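Local coordinates for GH62 arabinofuranosidase (Podospora anserina, PDB 4N4B), which hydrolyses terminal non-reducing alpha-L-arabinofuranoside residues in alpha-L-arabinosides and probably takes part in the breakdown of xylan, at residues 66-71 with 319-323; 301-305 with 331-337; 183-189 with 203-209; 34-38 with 84-88. One frame throughout, in Å; residues are numbered along the deposited sequence.

Contact 1 of 4, residues 66-71 with 319-323; sequences AQSAGY and EYNAL
Tyr-71 and Asn-321 meet at about a right angle: the ring and amide planes are 80° apart, and the amide carbon CG of Asn-321 lies at the edge of the ring, in its plane. The phenol is the donor, with Tyr-71 OH 2.7 Å from Asn-321 OD1, but it approaches from above the carbonyl plane, 45° out of it. The same Asn-321 OD1 is 3.3 Å from Tyr-71 CE1, which places it beside the ring edge as well as near the hydroxyl. With CG anti to its carbonyl carbon (chi1 -77°), the tyrosine lays one ring face over Ala-66 CA and sends its hydroxyl toward the 3-10 segment 320-321. The amide's other end is tied by a water that accepts from Asn-321 ND2 and donates to Ser-68 O. A phenylalanine at Tyr-71 would probably leave Asn-321 OD1 without this donor and its amide freer to turn. The type I turn from Gln-67 to Gly-70, which joins strands 58-67 and 70-78, thus rests against the loop between strands 306-311 and 326-332. Lys-48 of the adjoining strand 46-55 bonds Tyr-320 OH and, weakly, Tyr-71 OH.

Contact 2 of 4, residues 301-305 with 331-337; sequences DPCNI and AHNNPAC
Cys-337 SG lies against the backbone of Pro-302, 3.9 Å from Pro-302 C, and is covalently joined to Cys-303 SG at 2.0 Å. The disulfide torsion is -121°, some thirty degrees past the right angle usual for such bridges. Its two halves are built differently: the Cys-337 sulfur stands between backbone N and carbonyl carbon (chi1 62°), whereas that of Cys-303 is anti to its carbonyl carbon.

The cysteine on the other side is held in a type I turn from Asp-301 to Asn-304. Asp-301 OD1 accepts from Cys-303 N at 2.8 Å, making an Asx turn, and the amide reaches it from above the carboxylate plane. Water fills in between the backbones: one molecule donates to both Cys-303 O and Cys-337 O, and another donates to Pro-302 O while accepting from Ala-336 N. Pro-335 CB packs 3.7 Å from Cys-303 O. Farther along, His-332 N gives a nearly straight bond to Ile-305 O (3.0 Å, 164° at the hydrogen), and Ile-305 CB is 4.0 Å from His-332 CB. The backbone N of Pro-335 lies over one face of the His-332 imidazole.

The bridge therefore ties the last modelled residue to the loop that leads into strand 306-311, just beyond the point where that loop pairs with the end of the antiparallel strand 326-332. Trp-26 stacks on His-332, and Asn-333 bonds the backbone of Gln-27, which brings in the chain leading to strand 28-30.

Contact 3 of 4, residues 183-189 with 203-209; sequences NGQLYRS and PVIAMQD
Tyr-187 and Ile-205 share a first torsion of -60°, with CG and CG1 anti to their carbonyl carbons; their side chains lie alongside, pointing the same way, and Tyr-187 CE1 rests 3.8 Å from Ile-205 CG1. On the opposite face of the sheet Arg-188 runs beside Val-204, and a bend at chi3 (61°) brings Arg-188 NH2 to 3.7 Å from Val-204 CG2, while its NH1 makes a salt bridge to Glu-190. Arg-188 and Val-204 form a hydrogen-bonded antiparallel pair, with Arg-188 N 2.9 Å from Val-204 O. The register then slips by one. Ala-206 and Met-207 both face Leu-186, a classic beta bulge: Leu-186 O accepts from Ala-206 N at 2.8 Å and, weakly, from Met-207 N at 3.3 Å. Gly-184 closes the ladder, its O 3.0 Å from Asp-209 N; a side chain there would run into Asp-209 O. These are the two outer strands of one blade of the family's five-bladed propeller. Tyr-187 OH bonds Asp-181. Since backbone bonds set the register, the side chains mainly serve to join the hairpin to its neighbours: Leu-186 to Leu-230 of the next blade, Tyr-187 to Ile-154 and Asn-157 of helix 152-157.

Contact 4 of 4, residues 34-38 with 84-88; sequences LVGPK and APNAT
A classic beta bulge, formed where Leu-34 and Val-35 both face Leu-327 of strand 326-332, gives Ala-84 and Pro-85 their packing surface. Leu-34 and Pro-85 lie side by side and point the same way, with Leu-34 CD2 4.1 Å from Pro-85 CG. Beneath them the backbone is closer, since Leu-34 O is 3.3 Å from Pro-85 CA in a CH...O contact, bent to 125° at the hydrogen. Val-35 offers one branch, CG2, which stands 3.9 Å from Ala-84 CB.

Lys-38 reaches across separately. Its chain bends at chi2 (-65°) and is extended from there on, which carries the ammonium group over to the turn of 84-87. Lys-38 NZ donates to Ala-87 O at 3.0 Å, coming from above the carbonyl plane, 38° out of it; Pro-85 O is 3.2 Å from the same Lys-38 NZ. The turn has a bond of its own, Ala-87 N to Ala-84 O at 3.1 Å. Phe-89 adds a cation-pi partner for the lysine. A methionine in place of Lys-38 would probably leave Ala-87 O without this donor and Phe-89 without its cation.

The contact thus combines two kinds of grip: apolar packing on the bulge, and a positive charge that is probably stabilised by carbonyl dipoles and an aromatic ring, with no carboxylate among the partners described here.

Overall arrangement
None of the four contacts lies at the core; each centre is 16 to 19 Å from the centre of the chain. Contact 1 is the most clearly surface-like, whereas contacts 2, 3 and 4 are partly buried. Contact 3 alone pairs two strands within one blade, through a ladder of backbone bonds. The other three centre on loops and turns and lean more on side chains: a phenol-amide bond in contact 1, a disulfide beside one backbone bond in contact 2, a lysine with apolar packing in contact 4. Contact 2 includes the end of strand 326-332, contact 1 the loop before it, and in contact 4 residues 34-35 pair with it. Contacts 1 and 2, with centres 34 Å apart, lie on opposite sides of the chain's centre.

Contact 1 of 4, residues 66-71 with 319-323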
loop_
_atom_site.group_PDB
_atom_site.type_symbol
_atom_site.label_atom_id
_atom_site.label_comp_id
_atom_site.label_asym_id
_atom_site.label_seq_id
_atom_site.Cartn_x
_atom_site.Cartn_y
_atom_site.Cartn_z
ATOM N N ALA A 66 -1.663 12.898 6.829
ATOM C CA ALA A 66 -2.988 13.377 6.323
ATOM C C ALA A 66 -3.545 14.457 7.279
ATOM O O ALA A 66 -3.561 14.291 8.473
ATOM C CB ALA A 66 -3.949 12.239 6.226
ATOM N N GLN A 67 -3.993 15.567 6.664
ATOM C CA GLN A 67 -4.730 16.606 7.419
ATOM C C GLN A 67 -5.502 17.329 6.314
ATOM O O GLN A 67 -5.377 17.118 5.103
ATOM C CB GLN A 67 -3.773 17.491 8.161
ATOM C CG GLN A 67 -2.794 18.205 7.254
ATOM C CD GLN A 67 -1.746 18.815 8.016
ATOM O OE1 GLN A 67 -0.572 18.308 8.120
ATOM N NE2 GLN A 67 -2.133 19.948 8.629
ATOM N N SER A 68 -6.421 18.228 6.769
ATOM C CA SER A 68 -7.226 18.838 5.702
ATOM C C SER A 68 -6.416 19.807 4.873
ATOM O O SER A 68 -6.823 19.955 3.758
ATOM C CB SER A 68 -8.470 19.560 6.199
ATOM O OG SER A 68 -9.375 18.637 6.758
ATOM N N ALA A 69 -5.298 20.323 5.326
ATOM C CA ALA A 69 -4.426 21.097 4.427
ATOM C C ALA A 69 -3.589 20.295 3.430
ATOM O O ALA A 69 -3.097 20.920 2.497
ATOM C CB ALA A 69 -3.491 21.872 5.182
ATOM N N GLY A 70 -3.486 19.007 3.566
ATOM C CA GLY A 70 -2.738 18.289 2.575
ATOM C C GLY A 70 -2.119 17.027 3.105
ATOM O O GLY A 70 -2.269 16.679 4.198
ATOM N N TYR A 71 -1.408 16.402 2.189
ATOM C CA TYR A 71 -0.754 15.109 2.387
ATOM C C TYR A 71 0.721 15.212 2.037
ATOM O O TYR A 71 1.096 15.817 1.098
ATOM C CB TYR A 71 -1.383 14.027 1.487
ATOM C CG TYR A 71 -2.717 13.469 1.932
ATOM C CD1 TYR A 71 -3.825 14.236 1.924
ATOM C CD2 TYR A 71 -2.837 12.180 2.341
ATOM C CE1 TYR A 71 -5.041 13.712 2.305
ATOM C CE2 TYR A 71 -4.037 11.681 2.731
ATOM C CZ TYR A 71 -5.107 12.442 2.737
ATOM O OH TYR A 71 -6.304 11.864 3.106
ATOM N N GLU A 319 -14.897 15.390 8.028
ATOM C CA GLU A 319 -14.134 15.475 6.752
ATOM C C GLU A 319 -13.121 14.297 6.663
ATOM O O GLU A 319 -12.395 14.045 7.622
ATOM C CB GLU A 319 -13.374 16.756 6.688
ATOM C CG GLU A 319 -14.215 18.052 6.534
ATOM C CD GLU A 319 -14.749 18.237 5.193
ATOM O OE1 GLU A 319 -13.804 18.467 4.349
ATOM O OE2 GLU A 319 -15.907 17.999 4.895
ATOM N N TYR A 320 -13.139 13.651 5.529
ATOM C CA TYR A 320 -12.264 12.506 5.349
ATOM C C TYR A 320 -10.797 12.804 5.675
ATOM O O TYR A 320 -10.149 12.052 6.329
ATOM C CB TYR A 320 -12.379 11.967 3.898
ATOM C CG TYR A 320 -11.443 10.785 3.654
ATOM C CD1 TYR A 320 -11.811 9.530 4.033
ATOM C CD2 TYR A 320 -10.196 10.958 3.089
ATOM C CE1 TYR A 320 -10.955 8.433 3.857
ATOM C CE2 TYR A 320 -9.365 9.860 2.901
ATOM C CZ TYR A 320 -9.752 8.636 3.306
ATOM O OH TYR A 320 -8.856 7.631 3.122
ATOM N N ASN A 321 -10.304 13.911 5.201
ATOM C CA ASN A 321 -8.870 14.182 5.395
ATOM C C ASN A 321 -8.447 14.436 6.837
ATOM O O ASN A 321 -7.214 14.454 7.103
ATOM C CB ASN A 321 -8.405 15.284 4.463
ATOM C CG ASN A 321 -8.376 14.828 2.983
ATOM O OD1 ASN A 321 -8.311 13.639 2.701
ATOM N ND2 ASN A 321 -8.545 15.705 2.118
ATOM N N ALA A 322 -9.409 14.705 7.723
ATOM C CA ALA A 322 -9.086 14.927 9.131
ATOM C C ALA A 322 -9.483 13.765 10.023
ATOM O O ALA A 322 -9.399 13.840 11.259
ATOM C CB ALA A 322 -9.765 16.230 9.642
ATOM N N LEU A 323 -9.859 12.609 9.462
ATOM C CA LEU A 323 -10.185 11.417 10.244
ATOM C C LEU A 323 -8.986 10.859 10.960
ATOM O O LEU A 323 -7.815 10.996 10.508
ATOM C CB LEU A 323 -10.767 10.328 9.344
ATOM C CG LEU A 323 -12.152 10.609 8.753
ATOM C CD1 LEU A 323 -12.472 9.496 7.717
ATOM C CD2 LEU A 323 -13.215 10.680 9.780
HETATM O O HOH W 1 -9.022 18.590 2.703
HETATM O O HOH W 2 -10.874 18.296 4.598
HETATM O O HOH W 3 -7.838 10.578 5.901
#

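Contact 2 of 4, residues 301-305 with 331-337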
loop_
_atom_site.group_PDB
_atom_site.type_symbol
_atom_site.label_atom_id
_atom_site.label_comp_id
_atom_site.label_asym_id
_atom_site.label_seq_id
_atom_site.Cartn_x
_atom_site.Cartn_y
_atom_site.Cartn_z
ATOM N N ASP A 301 6.196 -14.068 2.076
ATOM C CA ASP A 301 6.202 -15.412 2.642
ATOM C C ASP A 301 4.799 -15.760 3.138
ATOM O O ASP A 301 4.360 -15.275 4.181
ATOM C CB ASP A 301 7.209 -15.508 3.789
ATOM C CG ASP A 301 7.153 -16.844 4.502
ATOM O OD1 ASP A 301 6.428 -17.743 4.028
ATOM O OD2 ASP A 301 7.834 -16.995 5.539
ATOM N N PRO A 302 4.099 -16.598 2.379
ATOM C CA PRO A 302 2.744 -16.933 2.656
ATOM C C PRO A 302 2.634 -17.706 3.964
ATOM O O PRO A 302 1.515 -17.766 4.520
ATOM C CB PRO A 302 2.286 -17.799 1.456
ATOM C CG PRO A 302 3.538 -18.370 0.935
ATOM C CD PRO A 302 4.626 -17.368 1.193
ATOM N N CYS A 303 3.714 -18.177 4.538
ATOM C CA CYS A 303 3.633 -18.927 5.829
ATOM C C CYS A 303 3.660 -18.038 7.068
ATOM O O CYS A 303 3.414 -18.514 8.173
ATOM C CB CYS A 303 4.755 -19.970 5.878
ATOM S SG CYS A 303 4.855 -20.997 4.324
ATOM N N ASN A 304 3.961 -16.736 6.854
ATOM C CA ASN A 304 4.150 -15.840 7.950
ATOM C C ASN A 304 3.699 -14.417 7.583
ATOM O O ASN A 304 4.502 -13.481 7.705
ATOM C CB ASN A 304 5.630 -15.837 8.356
ATOM C CG ASN A 304 6.078 -17.177 8.899
ATOM O OD1 ASN A 304 5.788 -17.519 10.052
ATOM N ND2 ASN A 304 6.812 -17.919 8.072
ATOM N N ILE A 305 2.475 -14.308 7.128
ATOM C CA ILE A 305 1.918 -12.994 6.721
ATOM C C ILE A 305 1.557 -12.106 7.932
ATOM O O ILE A 305 0.796 -12.552 8.771
ATOM C CB ILE A 305 0.750 -13.161 5.781
ATOM C CG1 ILE A 305 1.181 -13.774 4.470
ATOM C CG2 ILE A 305 0.089 -11.782 5.531
ATOM C CD1 ILE A 305 0.099 -14.247 3.629
ATOM N N ALA A 331 -1.951 -10.139 12.159
ATOM C CA ALA A 331 -1.155 -11.359 11.949
ATOM C C ALA A 331 -2.044 -12.478 11.554
ATOM O O ALA A 331 -3.106 -12.731 12.080
ATOM C CB ALA A 331 -0.324 -11.692 13.200
ATOM N N HIS A 332 -1.613 -13.160 10.484
ATOM C CA HIS A 332 -2.412 -14.229 9.888
ATOM C C HIS A 332 -2.466 -15.466 10.748
ATOM O O HIS A 332 -1.372 -16.037 10.950
ATOM C CB HIS A 332 -1.866 -14.505 8.514
ATOM C CG HIS A 332 -2.560 -15.540 7.724
ATOM N ND1 HIS A 332 -3.868 -15.957 7.782
ATOM C CD2 HIS A 332 -1.984 -16.277 6.729
ATOM C CE1 HIS A 332 -4.058 -16.929 6.867
ATOM N NE2 HIS A 332 -2.911 -17.108 6.226
ATOM N N ASN A 333 -3.627 -15.846 11.240
ATOM C CA ASN A 333 -3.841 -16.949 12.201
ATOM C C ASN A 333 -3.853 -18.304 11.642
ATOM O O ASN A 333 -3.606 -19.245 12.439
ATOM C CB ASN A 333 -5.204 -16.729 13.060
ATOM C CG ASN A 333 -4.931 -15.754 14.040
ATOM O OD1 ASN A 333 -3.732 -15.538 14.419
ATOM N ND2 ASN A 333 -5.917 -15.153 14.521
ATOM N N ASN A 334 -4.245 -18.391 10.408
ATOM C CA ASN A 334 -4.476 -19.741 9.754
ATOM C C ASN A 334 -3.618 -19.964 8.505
ATOM O O ASN A 334 -4.159 -20.252 7.453
ATOM C CB ASN A 334 -5.947 -19.997 9.476
ATOM C CG ASN A 334 -6.528 -19.123 8.409
ATOM O OD1 ASN A 334 -6.179 -17.894 8.286
ATOM N ND2 ASN A 334 -7.422 -19.663 7.591
ATOM N N PRO A 335 -2.287 -19.897 8.689
ATOM C CA PRO A 335 -1.381 -20.127 7.534
ATOM C C PRO A 335 -1.636 -21.583 6.990
ATOM O O PRO A 335 -1.970 -22.490 7.759
ATOM C CB PRO A 335 0.043 -19.973 8.130
ATOM C CG PRO A 335 -0.151 -20.309 9.525
ATOM C CD PRO A 335 -1.518 -19.629 9.871
ATOM N N ALA A 336 -1.451 -21.706 5.683
ATOM C CA ALA A 336 -1.690 -22.994 4.950
ATOM C C ALA A 336 -0.362 -23.703 4.569
ATOM O O ALA A 336 -0.370 -24.392 3.567
ATOM C CB ALA A 336 -2.463 -22.713 3.685
ATOM N N CYS A 337 0.710 -23.468 5.329
ATOM C CA CYS A 337 2.101 -23.998 5.110
ATOM C C CYS A 337 3.043 -23.558 6.213
ATOM O O CYS A 337 2.743 -22.567 6.951
ATOM C CB CYS A 337 2.733 -23.412 3.866
ATOM S SG CYS A 337 2.943 -21.569 3.906
HETATM O O HOH W 4 -0.804 -19.302 4.259
HETATM O O HOH W 5 1.037 -16.756 9.717
HETATM O O HOH W 6 3.382 -21.063 9.164
#

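Contact 3 of 4, residues 183-189 with 203-209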
loop_
_atom_site.group_PDB
_atom_site.type_symbol
_atom_site.label_atom_id
_atom_site.label_comp_id
_atom_site.label_asym_id
_atom_site.label_seq_id
_atom_site.Cartn_x
_atom_site.Cartn_y
_atom_site.Cartn_z
ATOM N N ASN A 183 -12.924 4.974 -8.704
ATOM C CA ASN A 183 -14.161 4.842 -9.540
ATOM C C ASN A 183 -14.362 3.508 -10.025
ATOM O O ASN A 183 -15.242 3.313 -10.890
ATOM C CB ASN A 183 -14.181 5.880 -10.648
ATOM C CG ASN A 183 -15.591 6.193 -11.103
ATOM O OD1 ASN A 183 -16.476 6.320 -10.251
ATOM N ND2 ASN A 183 -15.735 6.450 -12.356
ATOM N N GLY A 184 -13.674 2.505 -9.516
ATOM C CA GLY A 184 -13.882 1.124 -9.841
ATOM C C GLY A 184 -12.987 0.519 -10.881
ATOM O O GLY A 184 -13.091 -0.595 -11.224
ATOM N N GLN A 185 -11.979 1.301 -11.329
ATOM C CA GLN A 185 -10.986 0.719 -12.235
ATOM C C GLN A 185 -9.661 0.496 -11.523
ATOM O O GLN A 185 -9.291 1.261 -10.580
ATOM C CB GLN A 185 -10.661 1.612 -13.396
ATOM C CG GLN A 185 -11.726 1.745 -14.497
ATOM C CD GLN A 185 -13.057 2.247 -14.038
ATOM O OE1 GLN A 185 -13.216 3.361 -13.534
ATOM N NE2 GLN A 185 -14.006 1.383 -14.216
ATOM N N LEU A 186 -8.998 -0.547 -11.877
ATOM C CA LEU A 186 -7.606 -0.841 -11.552
ATOM C C LEU A 186 -6.848 -0.818 -12.848
ATOM O O LEU A 186 -7.167 -1.652 -13.737
ATOM C CB LEU A 186 -7.461 -2.177 -10.867
ATOM C CG LEU A 186 -6.038 -2.556 -10.425
ATOM C CD1 LEU A 186 -5.402 -1.731 -9.342
ATOM C CD2 LEU A 186 -5.965 -4.022 -10.032
ATOM N N TYR A 187 -5.849 0.081 -13.004
ATOM C CA TYR A 187 -5.063 0.263 -14.232
ATOM C C TYR A 187 -3.718 -0.410 -14.109
ATOM O O TYR A 187 -3.209 -0.482 -13.078
ATOM C CB TYR A 187 -4.867 1.748 -14.513
ATOM C CG TYR A 187 -6.143 2.502 -14.693
ATOM C CD1 TYR A 187 -6.828 2.473 -15.881
ATOM C CD2 TYR A 187 -6.660 3.235 -13.683
ATOM C CE1 TYR A 187 -8.036 3.129 -16.019
ATOM C CE2 TYR A 187 -7.867 3.888 -13.820
ATOM C CZ TYR A 187 -8.528 3.860 -15.008
ATOM O OH TYR A 187 -9.724 4.513 -15.132
ATOM N N ARG A 188 -3.184 -0.911 -15.222
ATOM C CA ARG A 188 -1.842 -1.478 -15.276
ATOM C C ARG A 188 -1.055 -1.001 -16.537
ATOM O O ARG A 188 -1.538 -1.152 -17.606
ATOM C CB ARG A 188 -1.903 -3.011 -15.224
ATOM C CG ARG A 188 -0.550 -3.670 -15.121
ATOM C CD ARG A 188 -0.650 -5.195 -15.331
ATOM N NE ARG A 188 -1.183 -5.531 -16.653
ATOM C CZ ARG A 188 -0.533 -5.418 -17.796
ATOM N NH1 ARG A 188 0.726 -5.078 -17.835
ATOM N NH2 ARG A 188 -1.175 -5.693 -18.901
ATOM N N SER A 189 0.137 -0.453 -16.331
ATOM C CA SER A 189 1.066 -0.152 -17.405
ATOM C C SER A 189 2.289 -1.030 -17.235
ATOM O O SER A 189 2.431 -1.636 -16.208
ATOM C CB SER A 189 1.541 1.270 -17.333
ATOM O OG SER A 189 0.534 2.163 -17.633
ATOM N N PRO A 203 -1.802 2.679 -19.857
ATOM C CA PRO A 203 -2.365 1.593 -19.089
ATOM C C PRO A 203 -3.543 0.946 -19.825
ATOM O O PRO A 203 -4.275 1.614 -20.558
ATOM C CB PRO A 203 -2.834 2.253 -17.781
ATOM C CG PRO A 203 -2.886 3.650 -18.047
ATOM C CD PRO A 203 -2.084 4.028 -19.315
ATOM N N VAL A 204 -3.743 -0.294 -19.440
ATOM C CA VAL A 204 -4.953 -1.038 -19.712
ATOM C C VAL A 204 -5.750 -1.096 -18.450
ATOM O O VAL A 204 -5.222 -0.844 -17.321
ATOM C CB VAL A 204 -4.678 -2.437 -20.213
ATOM C CG1 VAL A 204 -3.923 -2.374 -21.578
ATOM C CG2 VAL A 204 -3.994 -3.312 -19.246
ATOM N N ILE A 205 -7.023 -1.331 -18.514
ATOM C CA ILE A 205 -7.844 -1.692 -17.361
ATOM C C ILE A 205 -7.610 -3.104 -17.008
ATOM O O ILE A 205 -7.981 -4.061 -17.718
ATOM C CB ILE A 205 -9.348 -1.381 -17.592
ATOM C CG1 ILE A 205 -9.502 0.090 -17.842
ATOM C CG2 ILE A 205 -10.209 -1.854 -16.439
ATOM C CD1 ILE A 205 -10.886 0.512 -18.362
ATOM N N ALA A 206 -6.916 -3.359 -15.884
ATOM C CA ALA A 206 -6.598 -4.659 -15.395
ATOM C C ALA A 206 -7.795 -5.378 -14.779
ATOM O O ALA A 206 -7.904 -6.605 -14.838
ATOM C CB ALA A 206 -5.448 -4.524 -14.382
ATOM N N MET A 207 -8.622 -4.604 -14.087
ATOM C CA MET A 207 -9.827 -5.136 -13.481
ATOM C C MET A 207 -10.755 -3.953 -13.278
ATOM O O MET A 207 -10.322 -2.773 -13.167
ATOM C CB MET A 207 -9.493 -5.848 -12.139
ATOM C CG MET A 207 -10.611 -6.612 -11.519
ATOM S SD MET A 207 -10.200 -7.203 -9.890
ATOM C CE MET A 207 -9.311 -8.659 -10.407
ATOM N N GLN A 208 -12.065 -4.249 -13.315
ATOM C CA GLN A 208 -13.078 -3.245 -13.185
ATOM C C GLN A 208 -14.274 -3.774 -12.435
ATOM O O GLN A 208 -14.607 -4.917 -12.556
ATOM C CB GLN A 208 -13.546 -2.916 -14.653
ATOM C CG GLN A 208 -14.618 -1.915 -14.843
ATOM C CD GLN A 208 -14.699 -1.494 -16.306
ATOM O OE1 GLN A 208 -14.712 -2.360 -17.194
ATOM N NE2 GLN A 208 -14.478 -0.241 -16.548
ATOM N N ASP A 209 -14.873 -2.951 -11.618
ATOM C CA ASP A 209 -16.045 -3.319 -10.762
ATOM C C ASP A 209 -16.714 -2.063 -10.455
ATOM O O ASP A 209 -16.304 -0.955 -10.791
ATOM C CB ASP A 209 -15.581 -4.063 -9.518
ATOM C CG ASP A 209 -16.495 -5.110 -9.012
ATOM O OD1 ASP A 209 -17.694 -4.986 -9.209
ATOM O OD2 ASP A 209 -15.979 -6.064 -8.387
HETATM O O HOH W 7 -16.315 0.967 -12.876
#

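Contact 4 of 4, residues 34-38 with 84-88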
loop_
_atom_site.group_PDB
_atom_site.type_symbol
_atom_site.label_atom_id
_atom_site.label_comp_id
_atom_site.label_asym_id
_atom_site.label_seq_id
_atom_site.Cartn_x
_atom_site.Cartn_y
_atom_site.Cartn_z
ATOM N N LEU A 34 -1.028 1.444 17.206
ATOM C CA LEU A 34 0.366 1.636 17.613
ATOM C C LEU A 34 0.896 2.946 17.148
ATOM O O LEU A 34 1.667 3.585 17.903
ATOM C CB LEU A 34 1.233 0.469 17.123
ATOM C CG LEU A 34 0.926 -0.856 17.753
ATOM C CD1 LEU A 34 1.748 -1.961 17.112
ATOM C CD2 LEU A 34 1.104 -0.850 19.226
ATOM N N VAL A 35 0.613 3.413 15.946
ATOM C CA VAL A 35 1.256 4.583 15.381
ATOM C C VAL A 35 0.246 5.646 15.075
ATOM O O VAL A 35 -0.760 5.396 14.379
ATOM C CB VAL A 35 2.045 4.298 14.083
ATOM C CG1 VAL A 35 2.708 5.524 13.539
ATOM C CG2 VAL A 35 3.068 3.183 14.305
ATOM N N GLY A 36 0.393 6.816 15.579
ATOM C CA GLY A 36 -0.414 7.988 15.334
ATOM C C GLY A 36 0.420 9.234 15.221
ATOM O O GLY A 36 1.643 9.256 15.384
ATOM N N PRO A 37 -0.214 10.391 14.973
ATOM C CA PRO A 37 0.447 11.698 14.844
ATOM C C PRO A 37 1.127 12.055 16.160
ATOM O O PRO A 37 0.703 11.688 17.270
ATOM C CB PRO A 37 -0.697 12.690 14.476
ATOM C CG PRO A 37 -1.837 11.823 14.035
ATOM C CD PRO A 37 -1.652 10.472 14.690
ATOM N N LYS A 38 2.214 12.761 15.991
ATOM C CA LYS A 38 3.009 13.342 17.103
ATOM C C LYS A 38 2.403 14.670 17.408
ATOM O O LYS A 38 1.966 15.426 16.559
ATOM C CB LYS A 38 4.483 13.485 16.742
ATOM C CG LYS A 38 5.145 12.191 16.258
ATOM C CD LYS A 38 5.189 11.147 17.328
ATOM C CE LYS A 38 6.175 10.085 16.770
ATOM N NZ LYS A 38 6.273 9.016 17.732
ATOM N N ALA A 84 7.178 0.686 18.076
ATOM C CA ALA A 84 6.620 1.566 17.004
ATOM C C ALA A 84 6.018 2.845 17.536
ATOM O O ALA A 84 6.184 3.895 16.971
ATOM C CB ALA A 84 5.622 0.814 16.156
ATOM N N PRO A 85 5.296 2.825 18.725
ATOM C CA PRO A 85 4.638 4.044 19.151
ATOM C C PRO A 85 5.616 5.167 19.451
ATOM O O PRO A 85 5.244 6.338 19.251
ATOM C CB PRO A 85 3.880 3.622 20.473
ATOM C CG PRO A 85 3.618 2.231 20.244
ATOM C CD PRO A 85 4.821 1.644 19.449
ATOM N N ASN A 86 6.846 4.836 19.865
ATOM C CA ASN A 86 7.782 5.882 20.208
ATOM C C ASN A 86 8.820 6.140 19.119
ATOM O O ASN A 86 9.739 6.916 19.328
ATOM C CB ASN A 86 8.505 5.517 21.491
ATOM C CG ASN A 86 7.612 5.709 22.732
ATOM O OD1 ASN A 86 6.513 6.322 22.651
ATOM N ND2 ASN A 86 8.056 5.188 23.871
ATOM N N ALA A 87 8.687 5.457 17.980
ATOM C CA ALA A 87 9.608 5.714 16.924
ATOM C C ALA A 87 9.565 7.122 16.440
ATOM O O ALA A 87 8.491 7.734 16.239
ATOM C CB ALA A 87 9.350 4.778 15.773
ATOM N N THR A 88 10.710 7.787 16.206
ATOM C CA THR A 88 10.855 9.123 15.712
ATOM C C THR A 88 10.319 9.228 14.257
ATOM O O THR A 88 10.628 8.418 13.420
ATOM C CB THR A 88 12.330 9.554 15.747
ATOM O OG1 THR A 88 12.656 9.527 17.190
ATOM C CG2 THR A 88 12.577 10.919 15.158
#